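Local coordinates for protein malonyl CoA reductase (malonate semialdehyde-forming) (Sulfolobus tokodaii, PDB 2EP5) that probably catalyses the NADPH-dependent reduction of malonyl-CoA to malonate semialdehyde, and belongs to the aspartate-semialdehyde dehydrogenase family, at residues A[240-245]-A[327-332]; A[284-289]-A[305-310]; A[292-297]-A[323-328]. All coordinates share one frame; numbering follows the deposited sequence.

Interaction 1: A[240-245]-A[327-332]; sequences TRVGHM and DNLVRG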
ATOM      1  N   THR A 240       3.528   4.621  -5.909  1.00 22.39           N
ATOM      2  CA  THR A 240       2.818   5.888  -5.915  1.00 21.56           C
ATOM      3  C   THR A 240       1.872   5.850  -7.114  1.00 20.93           C
ATOM      4  O   THR A 240       2.187   5.222  -8.122  1.00 21.52           O
ATOM      5  CB  THR A 240       3.843   7.036  -6.068  1.00 22.67           C
ATOM      6  OG1 THR A 240       4.428   7.311  -4.789  1.00 22.01           O
ATOM      7  CG2 THR A 240       3.197   8.291  -6.633  1.00 24.63           C
ATOM      8  N   ARG A 241       0.718   6.499  -7.014  1.00 18.32           N
ATOM      9  CA  ARG A 241      -0.215   6.486  -8.134  1.00 19.03           C
ATOM     10  C   ARG A 241       0.166   7.513  -9.181  1.00 18.93           C
ATOM     11  O   ARG A 241       0.389   7.177 -10.342  1.00 19.21           O
ATOM     12  CB  ARG A 241      -1.657   6.755  -7.675  1.00 17.98           C
ATOM     13  CG  ARG A 241      -2.231   5.715  -6.720  1.00 20.75           C
ATOM     14  CD  ARG A 241      -3.665   6.045  -6.335  1.00 20.69           C
ATOM     15  NE  ARG A 241      -4.592   5.690  -7.402  1.00 24.15           N
ATOM     16  CZ  ARG A 241      -5.135   4.486  -7.549  1.00 24.84           C
ATOM     17  NH1 ARG A 241      -4.854   3.523  -6.684  1.00 25.33           N
ATOM     18  NH2 ARG A 241      -5.944   4.239  -8.573  1.00 28.45           N
ATOM     19  N   VAL A 242       0.253   8.768  -8.768  1.00 19.15           N
ATOM     20  CA  VAL A 242       0.573   9.829  -9.705  1.00 18.96           C
ATOM     21  C   VAL A 242       1.614  10.776  -9.164  1.00 20.13           C
ATOM     22  O   VAL A 242       1.591  11.125  -7.982  1.00 20.56           O
ATOM     23  CB  VAL A 242      -0.685  10.658 -10.044  1.00 19.03           C
ATOM     24  CG1 VAL A 242      -0.362  11.665 -11.154  1.00 16.97           C
ATOM     25  CG2 VAL A 242      -1.829   9.724 -10.442  1.00 17.23           C
ATOM     26  N   GLY A 243       2.520  11.204 -10.039  1.00 21.50           N
ATOM     27  CA  GLY A 243       3.553  12.138  -9.633  1.00 21.57           C
ATOM     28  C   GLY A 243       4.949  11.564  -9.731  1.00 23.15           C
ATOM     29  O   GLY A 243       5.239  10.514  -9.146  1.00 23.80           O
ATOM     30  N   HIS A 244       5.801  12.241 -10.499  1.00 21.59           N
ATOM     31  CA  HIS A 244       7.190  11.843 -10.679  1.00 22.35           C
ATOM     32  C   HIS A 244       8.080  12.796  -9.897  1.00 23.99           C
ATOM     33  O   HIS A 244       8.030  14.017 -10.085  1.00 23.79           O
ATOM     34  CB  HIS A 244       7.597  11.904 -12.152  1.00 21.51           C
ATOM     35  CG  HIS A 244       7.076  10.767 -12.972  1.00 20.36           C
ATOM     36  ND1 HIS A 244       6.408   9.696 -12.418  1.00 18.26           N
ATOM     37  CD2 HIS A 244       7.135  10.528 -14.303  1.00 16.71           C
ATOM     38  CE1 HIS A 244       6.081   8.844 -13.373  1.00 18.78           C
ATOM     39  NE2 HIS A 244       6.511   9.326 -14.526  1.00 19.01           N
ATOM     40  N   MET A 245       8.893  12.236  -9.014  1.00 23.46           N
ATOM     41  CA  MET A 245       9.797  13.042  -8.223  1.00 24.11           C
ATOM     42  C   MET A 245      11.202  12.898  -8.801  1.00 24.21           C
ATOM     43  O   MET A 245      11.553  11.858  -9.370  1.00 24.56           O
ATOM     44  CB  MET A 245       9.764  12.584  -6.763  1.00 25.41           C
ATOM     45  CG  MET A 245      10.732  13.338  -5.861  1.00 32.54           C
ATOM     46  SD  MET A 245      10.302  13.195  -4.113  1.00 38.08           S
ATOM     47  CE  MET A 245       8.682  13.953  -4.119  1.00 34.30           C
ATOM     48  N   ASP A 327       3.102  16.412 -12.013  1.00 20.85           N
ATOM     49  CA  ASP A 327       2.070  15.447 -12.376  1.00 20.32           C
ATOM     50  C   ASP A 327       2.509  14.892 -13.736  1.00 21.80           C
ATOM     51  O   ASP A 327       2.502  15.615 -14.740  1.00 20.02           O
ATOM     52  CB  ASP A 327       0.724  16.160 -12.506  1.00 21.20           C
ATOM     53  CG  ASP A 327      -0.433  15.203 -12.738  1.00 23.09           C
ATOM     54  OD1 ASP A 327      -0.249  14.180 -13.432  1.00 23.40           O
ATOM     55  OD2 ASP A 327      -1.542  15.492 -12.236  1.00 23.57           O
ATOM     56  N   ASN A 328       2.905  13.622 -13.763  1.00 21.05           N
ATOM     57  CA  ASN A 328       3.363  12.983 -15.001  1.00 22.04           C
ATOM     58  C   ASN A 328       2.264  12.844 -16.061  1.00 22.56           C
ATOM     59  O   ASN A 328       2.556  12.705 -17.250  1.00 24.09           O
ATOM     60  CB  ASN A 328       3.936  11.597 -14.689  1.00 19.07           C
ATOM     61  CG  ASN A 328       2.954  10.731 -13.929  1.00 20.58           C
ATOM     62  OD1 ASN A 328       2.582  11.051 -12.793  1.00 19.85           O
ATOM     63  ND2 ASN A 328       2.512   9.640 -14.551  1.00 16.36           N
ATOM     64  N   LEU A 329       1.005  12.877 -15.632  1.00 22.31           N
ATOM     65  CA  LEU A 329      -0.123  12.750 -16.558  1.00 23.07           C
ATOM     66  C   LEU A 329      -0.512  14.061 -17.241  1.00 23.43           C
ATOM     67  O   LEU A 329      -0.995  14.068 -18.379  1.00 22.72           O
ATOM     68  CB  LEU A 329      -1.348  12.203 -15.822  1.00 22.25           C
ATOM     69  CG  LEU A 329      -1.262  10.806 -15.206  1.00 21.15           C
ATOM     70  CD1 LEU A 329      -2.620  10.457 -14.605  1.00 19.61           C
ATOM     71  CD2 LEU A 329      -0.874   9.780 -16.276  1.00 22.39           C
ATOM     72  N   VAL A 330      -0.305  15.163 -16.533  1.00 23.70           N
ATOM     73  CA  VAL A 330      -0.653  16.487 -17.027  1.00 24.19           C
ATOM     74  C   VAL A 330       0.575  17.208 -17.588  1.00 24.18           C
ATOM     75  O   VAL A 330       0.763  17.294 -18.806  1.00 24.76           O
ATOM     76  CB  VAL A 330      -1.296  17.315 -15.874  1.00 22.64           C
ATOM     77  CG1 VAL A 330      -1.681  18.697 -16.351  1.00 21.25           C
ATOM     78  CG2 VAL A 330      -2.523  16.583 -15.357  1.00 19.21           C
ATOM     79  N   ARG A 331       1.409  17.725 -16.696  1.00 24.49           N
ATOM     80  CA  ARG A 331       2.623  18.412 -17.107  1.00 23.17           C
ATOM     81  C   ARG A 331       3.452  17.482 -17.990  1.00 22.83           C
ATOM     82  O   ARG A 331       4.079  17.917 -18.954  1.00 23.47           O
ATOM     83  CB  ARG A 331       3.459  18.784 -15.886  1.00 23.41           C
ATOM     84  CG  ARG A 331       4.673  19.626 -16.226  1.00 23.98           C
ATOM     85  CD  ARG A 331       4.211  21.034 -16.503  1.00 26.77           C
ATOM     86  NE  ARG A 331       4.855  21.625 -17.661  1.00 25.36           N
ATOM     87  CZ  ARG A 331       4.607  22.855 -18.087  1.00 26.34           C
ATOM     88  NH1 ARG A 331       3.730  23.614 -17.447  1.00 25.04           N
ATOM     89  NH2 ARG A 331       5.242  23.329 -19.146  1.00 29.26           N
ATOM     90  N   GLY A 332       3.440  16.199 -17.649  1.00 20.57           N
ATOM     91  CA  GLY A 332       4.223  15.229 -18.384  1.00 20.29           C
ATOM     92  C   GLY A 332       3.633  14.639 -19.644  1.00 21.47           C
ATOM     93  O   GLY A 332       4.315  13.872 -20.317  1.00 21.59           O
TER
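Val-242 is the first residue of 240-245 to touch the loop 327-332. Its CG1 stands anti to the backbone N (chi1 -173°) and rests against two side-chain oxygens. It lies 3.4 Å from Asp-327 OD1 and also close to Asn-328 OD1. Farther along, the same methyl packs against CG of Leu-329, which also packs on Met-15 and Lys-19 of helix 15-24. Gly-243 follows and gives the one hydrogen bond across the contact. Its N donates to Asn-328 OD1 at 2.8 Å, in the plane of the amide carbonyl. The amide's other end, ND2, bonds to Ser-181 OG, so both ends of the group are held and its rotation is fixed. His-244 comes next. Asn-328 CB sits 3.4 Å from the centroid of the His-244 ring, over one face, as a CH-pi contact. The amide plane is only 17° from the ring plane, so the two flat groups are stacked. The loop is shaped from within by Asp-327. Its OD1 accepts from Leu-329 N at 2.8 Å through the anti lone pair, an Asx turn. Val-330 N meets the same oxygen from above the carboxylate plane. An alanine at Asp-327 would remove both bonds and would probably loosen the turn that presents Asn-328. His-244 is the predicted proton acceptor, and its side chain is about 4 Å from that of Cys-151, the predicted acyl-thioester nucleophile. Asn-328 is therefore placed as a second-shell residue, and its doubly held amide would be expected to limit how the imidazole can tilt beside the cysteine.

Interaction 2: A[284-289]-A[305-310]; sequences PIIVRD and GMAVTV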
ATOM      1  N   PRO A 284       4.514  28.347 -13.465  1.00 28.02           N
ATOM      2  CA  PRO A 284       4.953  27.002 -13.858  1.00 25.52           C
ATOM      3  C   PRO A 284       5.860  26.299 -12.858  1.00 24.69           C
ATOM      4  O   PRO A 284       5.949  25.074 -12.849  1.00 25.07           O
ATOM      5  CB  PRO A 284       5.625  27.239 -15.206  1.00 23.55           C
ATOM      6  CG  PRO A 284       6.165  28.624 -15.064  1.00 25.88           C
ATOM      7  CD  PRO A 284       5.031  29.357 -14.403  1.00 24.88           C
ATOM      8  N   ILE A 285       6.531  27.077 -12.019  1.00 23.91           N
ATOM      9  CA  ILE A 285       7.411  26.512 -11.014  1.00 25.31           C
ATOM     10  C   ILE A 285       7.075  27.090  -9.647  1.00 26.02           C
ATOM     11  O   ILE A 285       7.052  28.305  -9.464  1.00 26.17           O
ATOM     12  CB  ILE A 285       8.892  26.817 -11.319  1.00 24.97           C
ATOM     13  CG1 ILE A 285       9.272  26.269 -12.703  1.00 23.47           C
ATOM     14  CG2 ILE A 285       9.773  26.204 -10.234  1.00 23.13           C
ATOM     15  CD1 ILE A 285      10.662  26.704 -13.196  1.00 24.57           C
ATOM     16  N   ILE A 286       6.795  26.212  -8.692  1.00 26.68           N
ATOM     17  CA  ILE A 286       6.478  26.631  -7.333  1.00 26.51           C
ATOM     18  C   ILE A 286       7.632  26.223  -6.424  1.00 28.03           C
ATOM     19  O   ILE A 286       8.105  25.082  -6.487  1.00 28.93           O
ATOM     20  CB  ILE A 286       5.201  25.941  -6.809  1.00 26.68           C
ATOM     21  CG1 ILE A 286       3.990  26.380  -7.627  1.00 27.06           C
ATOM     22  CG2 ILE A 286       5.002  26.259  -5.330  1.00 24.43           C
ATOM     23  CD1 ILE A 286       2.721  25.593  -7.308  1.00 27.72           C
ATOM     24  N   VAL A 287       8.089  27.149  -5.587  1.00 27.90           N
ATOM     25  CA  VAL A 287       9.175  26.846  -4.658  1.00 25.77           C
ATOM     26  C   VAL A 287       8.621  26.737  -3.237  1.00 27.07           C
ATOM     27  O   VAL A 287       7.885  27.608  -2.765  1.00 27.16           O
ATOM     28  CB  VAL A 287      10.279  27.928  -4.707  1.00 24.66           C
ATOM     29  CG1 VAL A 287      11.343  27.633  -3.668  1.00 21.83           C
ATOM     30  CG2 VAL A 287      10.914  27.964  -6.096  1.00 23.12           C
ATOM     31  N   ARG A 288       8.966  25.647  -2.565  1.00 27.17           N
ATOM     32  CA  ARG A 288       8.518  25.410  -1.203  1.00 27.56           C
ATOM     33  C   ARG A 288       9.663  25.618  -0.216  1.00 29.03           C
ATOM     34  O   ARG A 288      10.766  25.122  -0.432  1.00 29.29           O
ATOM     35  CB  ARG A 288       7.973  23.988  -1.089  1.00 27.11           C
ATOM     36  CG  ARG A 288       6.563  23.860  -1.608  1.00 29.23           C
ATOM     37  CD  ARG A 288       5.619  24.436  -0.587  1.00 31.20           C
ATOM     38  NE  ARG A 288       4.502  25.162  -1.167  1.00 33.60           N
ATOM     39  CZ  ARG A 288       3.605  25.817  -0.440  1.00 36.24           C
ATOM     40  NH1 ARG A 288       3.713  25.824   0.884  1.00 34.84           N
ATOM     41  NH2 ARG A 288       2.606  26.465  -1.032  1.00 36.24           N
ATOM     42  N   ASP A 289       9.402  26.357   0.860  1.00 29.76           N
ATOM     43  CA  ASP A 289      10.425  26.611   1.865  1.00 31.45           C
ATOM     44  C   ASP A 289      10.505  25.496   2.907  1.00 31.91           C
ATOM     45  O   ASP A 289      11.564  25.265   3.491  1.00 31.14           O
ATOM     46  CB  ASP A 289      10.167  27.936   2.583  1.00 35.30           C
ATOM     47  CG  ASP A 289      10.205  29.129   1.650  1.00 38.57           C
ATOM     48  OD1 ASP A 289      11.107  29.190   0.786  1.00 41.07           O
ATOM     49  OD2 ASP A 289       9.338  30.017   1.792  1.00 41.01           O
ATOM     50  N   GLY A 305      -2.091  20.493 -12.052  1.00 26.16           N
ATOM     51  CA  GLY A 305      -1.074  19.542 -12.464  1.00 25.35           C
ATOM     52  C   GLY A 305      -0.172  20.054 -13.574  1.00 24.93           C
ATOM     53  O   GLY A 305       0.542  19.274 -14.207  1.00 24.26           O
ATOM     54  N   MET A 306      -0.206  21.361 -13.815  1.00 23.27           N
ATOM     55  CA  MET A 306       0.626  21.967 -14.848  1.00 24.47           C
ATOM     56  C   MET A 306       1.850  22.643 -14.250  1.00 24.65           C
ATOM     57  O   MET A 306       2.778  23.013 -14.966  1.00 25.94           O
ATOM     58  CB  MET A 306      -0.174  22.988 -15.662  1.00 23.20           C
ATOM     59  CG  MET A 306      -0.995  22.360 -16.770  1.00 23.49           C
ATOM     60  SD  MET A 306       0.045  21.301 -17.797  1.00 22.73           S
ATOM     61  CE  MET A 306       0.880  22.522 -18.799  1.00 20.15           C
ATOM     62  N   ALA A 307       1.852  22.799 -12.935  1.00 24.27           N
ATOM     63  CA  ALA A 307       2.969  23.428 -12.258  1.00 25.22           C
ATOM     64  C   ALA A 307       3.807  22.368 -11.547  1.00 24.55           C
ATOM     65  O   ALA A 307       3.276  21.389 -11.028  1.00 25.72           O
ATOM     66  CB  ALA A 307       2.451  24.466 -11.249  1.00 25.04           C
ATOM     67  N   VAL A 308       5.120  22.552 -11.549  1.00 22.45           N
ATOM     68  CA  VAL A 308       6.006  21.618 -10.864  1.00 21.48           C
ATOM     69  C   VAL A 308       6.389  22.266  -9.538  1.00 21.35           C
ATOM     70  O   VAL A 308       6.460  23.493  -9.434  1.00 22.14           O
ATOM     71  CB  VAL A 308       7.292  21.342 -11.667  1.00 20.54           C
ATOM     72  CG1 VAL A 308       6.944  20.719 -13.007  1.00 16.37           C
ATOM     73  CG2 VAL A 308       8.076  22.634 -11.842  1.00 17.50           C
ATOM     74  N   THR A 309       6.626  21.449  -8.522  1.00 19.67           N
ATOM     75  CA  THR A 309       6.987  21.986  -7.224  1.00 19.24           C
ATOM     76  C   THR A 309       8.420  21.607  -6.885  1.00 19.81           C
ATOM     77  O   THR A 309       8.785  20.433  -6.943  1.00 18.97           O
ATOM     78  CB  THR A 309       6.049  21.456  -6.135  1.00 19.35           C
ATOM     79  OG1 THR A 309       4.689  21.710  -6.516  1.00 19.68           O
ATOM     80  CG2 THR A 309       6.340  22.132  -4.807  1.00 16.49           C
ATOM     81  N   VAL A 310       9.217  22.613  -6.533  1.00 19.49           N
ATOM     82  CA  VAL A 310      10.619  22.429  -6.181  1.00 20.03           C
ATOM     83  C   VAL A 310      10.830  22.712  -4.696  1.00 22.64           C
ATOM     84  O   VAL A 310      10.212  23.617  -4.129  1.00 24.85           O
ATOM     85  CB  VAL A 310      11.534  23.388  -6.987  1.00 20.31           C
ATOM     86  CG1 VAL A 310      12.964  23.236  -6.539  1.00 21.44           C
ATOM     87  CG2 VAL A 310      11.424  23.103  -8.483  1.00 19.86           C
TER
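Four backbone hydrogen bonds zip 284-289 to 305-310 in parallel register. Val-308 N reaches Pro-284 O from above the carbonyl plane, at 3.0 Å. The next three run nearly along their C=O axes, and the shortest joins Val-310 N to Ile-286 O at 2.7 Å. The strand axes cross at -29°, a clear twist for so short a pair. On the face that carries Ile-285, Val-308 and Val-310, the bumps lie shoulder to shoulder. Ile-285 is a fork, one branch against each valine: its CG1 abuts Val-308 CG2 at 3.9 Å, and its CG2 abuts Val-310 CG2. All three side chains lie side by side and point the same way. Val-308 CG2 takes the crowded place between its own N and carbonyl carbon, and from there it also leans on Pro-284 O, 3.4 Å away. Helix 151-160 covers the Val-308 end through Ile-155 and Met-158, while Leu-265 of helix 258-266 packs on Ile-285 and Val-287. Strand 285-287 is an outermost strand of the mixed sheet in the dimerisation domain, and the chain returns to its neighbour 308-316 by way of helices 296-299 and 302-305. The other face is filled differently. Ile-286 stretches its CD1 back to the small CB of Ala-307, at 4.1 Å, and Ala-302 and Glu-303 lie against its side chain. Thr-309 points its CG2 along the strand, anti to the backbone N, and the Arg-288 chain crosses it obliquely, CG to CG2 at 3.6 Å. Bends at chi2 and chi3 then carry the guanidinium on, and its NH1 forms a salt bridge with Glu-290.

Interaction 3: A[292-297]-A[323-328]; sequences DRPQPI and VVLGDN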
ATOM      1  N   ASP A 292      10.245  19.461   4.222  1.00 25.97           N
ATOM      2  CA  ASP A 292       9.661  18.160   3.888  1.00 25.07           C
ATOM      3  C   ASP A 292       8.758  18.203   2.658  1.00 23.37           C
ATOM      4  O   ASP A 292       7.814  17.419   2.540  1.00 21.25           O
ATOM      5  CB  ASP A 292       8.882  17.607   5.083  1.00 25.58           C
ATOM      6  CG  ASP A 292       7.641  18.409   5.387  1.00 26.09           C
ATOM      7  OD1 ASP A 292       7.567  19.580   4.947  1.00 23.37           O
ATOM      8  OD2 ASP A 292       6.747  17.870   6.075  1.00 26.40           O
ATOM      9  N   ARG A 293       9.063  19.123   1.747  1.00 21.64           N
ATOM     10  CA  ARG A 293       8.302  19.282   0.517  1.00 22.21           C
ATOM     11  C   ARG A 293       9.275  19.299  -0.666  1.00 23.11           C
ATOM     12  O   ARG A 293      10.450  19.644  -0.504  1.00 22.80           O
ATOM     13  CB  ARG A 293       7.499  20.584   0.573  1.00 21.28           C
ATOM     14  CG  ARG A 293       6.518  20.638   1.733  1.00 20.64           C
ATOM     15  CD  ARG A 293       5.275  19.778   1.499  1.00 21.54           C
ATOM     16  NE  ARG A 293       4.355  20.406   0.554  1.00 22.39           N
ATOM     17  CZ  ARG A 293       3.735  21.565   0.776  1.00 22.46           C
ATOM     18  NH1 ARG A 293       3.934  22.215   1.914  1.00 19.22           N
ATOM     19  NH2 ARG A 293       2.924  22.081  -0.143  1.00 20.35           N
ATOM     20  N   PRO A 294       8.798  18.940  -1.876  1.00 22.47           N
ATOM     21  CA  PRO A 294       7.427  18.530  -2.208  1.00 20.98           C
ATOM     22  C   PRO A 294       7.088  17.079  -1.876  1.00 21.20           C
ATOM     23  O   PRO A 294       7.970  16.243  -1.684  1.00 20.51           O
ATOM     24  CB  PRO A 294       7.359  18.777  -3.700  1.00 20.27           C
ATOM     25  CG  PRO A 294       8.738  18.305  -4.134  1.00 23.16           C
ATOM     26  CD  PRO A 294       9.648  18.925  -3.085  1.00 20.53           C
ATOM     27  N   GLN A 295       5.790  16.802  -1.819  1.00 20.58           N
ATOM     28  CA  GLN A 295       5.273  15.469  -1.551  1.00 19.98           C
ATOM     29  C   GLN A 295       4.122  15.207  -2.516  1.00 20.08           C
ATOM     30  O   GLN A 295       3.246  16.048  -2.692  1.00 18.64           O
ATOM     31  CB  GLN A 295       4.736  15.357  -0.120  1.00 20.37           C
ATOM     32  CG  GLN A 295       5.773  15.259   0.977  1.00 17.67           C
ATOM     33  CD  GLN A 295       5.122  15.084   2.334  1.00 17.88           C
ATOM     34  OE1 GLN A 295       4.278  14.212   2.509  1.00 17.59           O
ATOM     35  NE2 GLN A 295       5.508  15.916   3.300  1.00 16.28           N
ATOM     36  N   PRO A 296       4.118  14.035  -3.158  1.00 20.77           N
ATOM     37  CA  PRO A 296       3.066  13.666  -4.102  1.00 22.13           C
ATOM     38  C   PRO A 296       1.636  13.977  -3.640  1.00 24.88           C
ATOM     39  O   PRO A 296       0.906  14.691  -4.328  1.00 24.67           O
ATOM     40  CB  PRO A 296       3.296  12.174  -4.283  1.00 20.56           C
ATOM     41  CG  PRO A 296       4.783  12.097  -4.270  1.00 19.88           C
ATOM     42  CD  PRO A 296       5.159  12.992  -3.105  1.00 20.06           C
ATOM     43  N   ILE A 297       1.241  13.460  -2.475  1.00 26.38           N
ATOM     44  CA  ILE A 297      -0.124  13.670  -1.990  1.00 28.01           C
ATOM     45  C   ILE A 297      -0.512  15.112  -1.676  1.00 27.70           C
ATOM     46  O   ILE A 297      -1.696  15.417  -1.549  1.00 29.87           O
ATOM     47  CB  ILE A 297      -0.445  12.790  -0.748  1.00 27.47           C
ATOM     48  CG1 ILE A 297       0.413  13.201   0.447  1.00 28.47           C
ATOM     49  CG2 ILE A 297      -0.217  11.332  -1.084  1.00 29.10           C
ATOM     50  CD1 ILE A 297       0.089  12.428   1.722  1.00 27.47           C
ATOM     51  N   VAL A 323      14.931  19.213  -5.218  1.00 21.63           N
ATOM     52  CA  VAL A 323      13.925  18.175  -5.425  1.00 21.52           C
ATOM     53  C   VAL A 323      12.735  18.795  -6.154  1.00 21.87           C
ATOM     54  O   VAL A 323      12.195  19.825  -5.738  1.00 20.75           O
ATOM     55  CB  VAL A 323      13.431  17.574  -4.076  1.00 23.60           C
ATOM     56  CG1 VAL A 323      12.338  16.545  -4.332  1.00 19.36           C
ATOM     57  CG2 VAL A 323      14.603  16.917  -3.325  1.00 24.37           C
ATOM     58  N   VAL A 324      12.335  18.166  -7.250  1.00 21.30           N
ATOM     59  CA  VAL A 324      11.219  18.658  -8.041  1.00 18.56           C
ATOM     60  C   VAL A 324      10.150  17.578  -8.174  1.00 18.02           C
ATOM     61  O   VAL A 324      10.450  16.384  -8.204  1.00 17.34           O
ATOM     62  CB  VAL A 324      11.690  19.086  -9.440  1.00 16.92           C
ATOM     63  CG1 VAL A 324      12.275  17.885 -10.174  1.00 15.47           C
ATOM     64  CG2 VAL A 324      10.533  19.694 -10.222  1.00 16.49           C
ATOM     65  N   LEU A 325       8.900  18.009  -8.254  1.00 18.17           N
ATOM     66  CA  LEU A 325       7.783  17.090  -8.374  1.00 16.72           C
ATOM     67  C   LEU A 325       6.819  17.632  -9.414  1.00 16.43           C
ATOM     68  O   LEU A 325       6.638  18.840  -9.529  1.00 16.21           O
ATOM     69  CB  LEU A 325       7.086  16.956  -7.020  1.00 17.16           C
ATOM     70  CG  LEU A 325       5.983  15.909  -6.752  1.00 20.36           C
ATOM     71  CD1 LEU A 325       4.627  16.574  -6.717  1.00 20.50           C
ATOM     72  CD2 LEU A 325       6.031  14.798  -7.787  1.00 19.61           C
ATOM     73  N   GLY A 326       6.220  16.731 -10.181  1.00 17.28           N
ATOM     74  CA  GLY A 326       5.265  17.134 -11.194  1.00 19.70           C
ATOM     75  C   GLY A 326       4.268  16.029 -11.502  1.00 20.67           C
ATOM     76  O   GLY A 326       4.537  14.852 -11.264  1.00 21.51           O
ATOM     77  N   ASP A 327       3.102  16.412 -12.013  1.00 20.85           N
ATOM     78  CA  ASP A 327       2.070  15.447 -12.376  1.00 20.32           C
ATOM     79  C   ASP A 327       2.509  14.892 -13.736  1.00 21.80           C
ATOM     80  O   ASP A 327       2.502  15.615 -14.740  1.00 20.02           O
ATOM     81  CB  ASP A 327       0.724  16.160 -12.506  1.00 21.20           C
ATOM     82  CG  ASP A 327      -0.433  15.203 -12.738  1.00 23.09           C
ATOM     83  OD1 ASP A 327      -0.249  14.180 -13.432  1.00 23.40           O
ATOM     84  OD2 ASP A 327      -1.542  15.492 -12.236  1.00 23.57           O
ATOM     85  N   ASN A 328       2.905  13.622 -13.763  1.00 21.05           N
ATOM     86  CA  ASN A 328       3.363  12.983 -15.001  1.00 22.04           C
ATOM     87  C   ASN A 328       2.264  12.844 -16.061  1.00 22.56           C
ATOM     88  O   ASN A 328       2.556  12.705 -17.250  1.00 24.09           O
ATOM     89  CB  ASN A 328       3.936  11.597 -14.689  1.00 19.07           C
ATOM     90  CG  ASN A 328       2.954  10.731 -13.929  1.00 20.58           C
ATOM     91  OD1 ASN A 328       2.582  11.051 -12.793  1.00 19.85           O
ATOM     92  ND2 ASN A 328       2.512   9.640 -14.551  1.00 16.36           N
TER
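Pro-294 carries this contact, and its peptide bond to Arg-293 is cis. Its CB is directed toward strand 319-326, and the ring meets two side chains that rise from the same face of that strand, Val-323 and Leu-325. At the base, CB of Pro-294 lies 3.8 Å from Leu-325 CB. One bond on, CG comes closer, 3.6 Å from the same Leu-325 CB, and it also approaches Val-323 CG1. The last ring carbon, CD, leaves the leucine and rests on the valine, with both Val-323 CG1 and Val-323 O 3.8 Å away. The ring thus bridges the two residues, sliding past Leu-325 in the reverse direction and crossing Val-323 obliquely. Val-323 CG1 stands anti to its backbone N (chi1 177°). Leu-325 CG is also anti to N, which carries its branch on toward the next proline. There CD1 reaches Pro-296 CA at 4.2 Å, where helix 296-299 begins. No hydrogen bond joins the two segments. Polar bonds lie within the loop and to the second subunit: Gln-295 NE2 donates to Asp-292 O at 2.9 Å, nearly in its own amide plane. OE1 of Gln-295 bonds instead to Asn-196 ND2 of the second subunit, and the Gln-295 backbone N bonds to Asp-299 OD2. The loop therefore packs on the sheet with one side and faces a neighbouring subunit with another. Leu-325 also lies about 5 Å from the side chain of His-244, the predicted proton acceptor. This is a cis-proline loop running through Gln-295, at the N-cap, into helix 296-299, laid over the mixed sheet of the semialdehyde dehydrogenase dimerisation domain beside a subunit interface.

How the interactions relate
All three contacts are buried and reach one mixed sheet. Interaction 2 supplies its outer edge, and its chemistry is mostly main-chain hydrogen bonding. Interaction 3 is apolar, a loop laid on one face of strand 319-326. That strand runs between 308-316 of interaction 2 and 244-251 of interaction 1: Thr-309 O bonds to Leu-325 N, and His-244 N to Gly-326 O. Interaction 1 lies where this strand ends, shares Asp-327 and Asn-328 with interaction 3, and is the one in which a side-chain amide makes the hydrogen bond, beside the predicted catalytic pair. Interactions 1 and 3 both reach the second subunit, whereas no other chain touches interaction 2. Arg-331 NH1 ties 327-332 to Met-306 O.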